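Local coordinates for cellulosomal scaffoldin adaptor protein B (PDB 4WI0) that binds, through this type II cohesin domain, the X-module-dockerin of the primary scaffoldin, acting as an adaptor in cellulosome assembly, at the interface of chains A and B. Coordinates in Å, arbitrary orientation; residue numbers count along the deposited sequence, not the author numbering. Chains: chain A, Cellulosomal scaffoldin adaptor protein B; chain B, Cellulosomal scaffoldin.

The interface of chains A and B. Residues chain A 33, 95, 98, 147, 150; chain B 143, 146-147.
This patch of the type II cohesin-dockerin interface shows how an apolar contact can centre on one side chain, here B:Met143, which reaches from the dockerin helix 139-146 towards A:Ser33, A:Leu98 and A:Gly150 of the cohesin and helps join the two scaffoldins of the complex. The dockerin is an engineered interface variant. The methionine chain is bent at both chi2 (-61°) and chi3 (-67°), which puts its terminal methyl among the cohesin groups with the chain compactly folded. There CE lies 3.2 Å from the hydroxyl OG of A:Ser33 and also packs against CA of A:Gly150, while SD passes the backbone carbonyl of A:Tyr95. The serine hydroxyl is itself held within the cohesin: OG bonds to the backbone O of A:Asn147 at 2.6 Å, meeting that carbonyl from well above its plane, 75° out of it. The bond ties strand 32-40 to the end of strand 143-147 and fixes the polar group against which the methyl rests. From the cohesin helix 98-103, A:Leu98 crosses the methionine at about a right angle. Its CD1 branch serves both dockerin residues, lying 3.9 Å from CE of B:Met143 and equally far from CB of B:Ala146. The leucine CG sits 3.8 Å from the backbone O of B:Ala146. The short alanine side chain probably leaves the leucine near the helix backbone. Just past the helix, B:Lys147 brings its side-chain amine nitrogen NZ to 4.0 Å from O of A:Gly150, a loose approach rather than a bond. Together the apolar contacts seat the end of the dockerin helix on the cohesin, helping the adaptor scaffoldin to hold its partner.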
ATOM      1  N   SER A  33       1.183 -10.451   4.248  1.00 19.60           N
ATOM      2  CA  SER A  33       1.554  -9.327   5.128  1.00 19.26           C
ATOM      3  C   SER A  33       0.462  -8.269   5.326  1.00 18.50           C
ATOM      4  O   SER A  33       0.640  -7.348   6.106  1.00 18.26           O
ATOM      5  CB  SER A  33       2.811  -8.640   4.591  1.00 19.55           C
ATOM      6  OG  SER A  33       2.526  -7.982   3.375  1.00 19.93           O
ATOM      7  N   TYR A  95       1.184  -5.365   8.262  1.00 16.39           N
ATOM      8  CA  TYR A  95       2.456  -5.207   8.971  1.00 16.78           C
ATOM      9  C   TYR A  95       3.330  -4.171   8.267  1.00 17.17           C
ATOM     10  O   TYR A  95       3.283  -4.027   7.045  1.00 16.97           O
ATOM     11  CB  TYR A  95       3.197  -6.546   9.044  1.00 16.98           C
ATOM     12  CG  TYR A  95       2.609  -7.581   9.993  1.00 17.02           C
ATOM     13  CD1 TYR A  95       2.216  -7.239  11.296  1.00 17.16           C
ATOM     14  CD2 TYR A  95       2.503  -8.916   9.615  1.00 17.16           C
ATOM     15  CE1 TYR A  95       1.716  -8.198  12.177  1.00 17.22           C
ATOM     16  CE2 TYR A  95       2.004  -9.875  10.485  1.00 17.43           C
ATOM     17  CZ  TYR A  95       1.620  -9.514  11.770  1.00 17.45           C
ATOM     18  OH  TYR A  95       1.127 -10.479  12.635  1.00 17.77           O
ATOM     19  N   LEU A  98       8.569  -5.051   7.627  1.00 19.63           N
ATOM     20  CA  LEU A  98       8.552  -6.231   6.776  1.00 19.85           C
ATOM     21  C   LEU A  98       9.843  -7.033   6.883  1.00 20.63           C
ATOM     22  O   LEU A  98       9.807  -8.256   6.815  1.00 20.83           O
ATOM     23  CB  LEU A  98       8.244  -5.851   5.314  1.00 19.65           C
ATOM     24  CG  LEU A  98       6.895  -5.171   5.049  1.00 19.02           C
ATOM     25  CD1 LEU A  98       6.692  -4.893   3.563  1.00 19.18           C
ATOM     26  CD2 LEU A  98       5.734  -6.002   5.587  1.00 18.64           C
ATOM     27  N   ASN A 147       2.292  -9.494   0.052  1.00 19.67           N
ATOM     28  CA  ASN A 147       3.314 -10.382   0.599  1.00 20.38           C
ATOM     29  C   ASN A 147       4.343  -9.615   1.431  1.00 20.29           C
ATOM     30  O   ASN A 147       4.299  -8.384   1.519  1.00 19.58           O
ATOM     31  CB  ASN A 147       3.983 -11.228  -0.500  1.00 21.12           C
ATOM     32  CG  ASN A 147       4.887 -10.424  -1.430  1.00 21.69           C
ATOM     33  OD1 ASN A 147       5.494  -9.433  -1.047  1.00 21.69           O
ATOM     34  ND2 ASN A 147       4.994 -10.881  -2.663  1.00 22.48           N
ATOM     35  N   GLY A 150       6.372  -6.566   0.412  1.00 22.04           N
ATOM     36  CA  GLY A 150       5.636  -5.331   0.215  1.00 21.63           C
ATOM     37  C   GLY A 150       4.959  -5.222  -1.140  1.00 21.73           C
ATOM     38  O   GLY A 150       4.533  -4.141  -1.526  1.00 21.42           O
TER
ATOM     39  N   MET B 143       2.225   0.115   1.699  1.00 17.93           N
ATOM     40  CA  MET B 143       3.166  -1.018   1.647  1.00 19.13           C
ATOM     41  C   MET B 143       4.466  -0.655   0.930  1.00 18.38           C
ATOM     42  O   MET B 143       5.517  -1.220   1.239  1.00 17.94           O
ATOM     43  CB  MET B 143       2.540  -2.253   0.988  1.00 21.53           C
ATOM     44  CG  MET B 143       1.374  -2.864   1.755  1.00 23.26           C
ATOM     45  SD  MET B 143       1.777  -3.448   3.410  1.00 28.70           S
ATOM     46  CE  MET B 143       2.852  -4.812   3.000  1.00 27.72           C
ATOM     47  N   ALA B 146       6.435   0.711   3.648  1.00 17.85           N
ATOM     48  CA  ALA B 146       6.820  -0.420   4.504  1.00 18.69           C
ATOM     49  C   ALA B 146       7.996  -1.250   3.965  1.00 19.39           C
ATOM     50  O   ALA B 146       8.716  -1.874   4.754  1.00 19.29           O
ATOM     51  CB  ALA B 146       5.621  -1.319   4.774  1.00 19.49           C
ATOM     52  N   LYS B 147       8.204  -1.251   2.643  1.00 18.99           N
ATOM     53  CA  LYS B 147       9.365  -1.928   2.025  1.00 19.85           C
ATOM     54  C   LYS B 147      10.690  -1.541   2.664  1.00 19.21           C
ATOM     55  O   LYS B 147      11.607  -2.361   2.737  1.00 19.46           O
ATOM     56  CB  LYS B 147       9.503  -1.588   0.537  1.00 20.28           C
ATOM     57  CG  LYS B 147       8.469  -2.178  -0.394  1.00 21.89           C
ATOM     58  CD  LYS B 147       8.757  -1.723  -1.822  1.00 22.52           C
ATOM     59  CE  LYS B 147       7.860  -2.419  -2.829  1.00 25.09           C
ATOM     60  NZ  LYS B 147       8.197  -3.862  -3.000  1.00 26.58           N
TER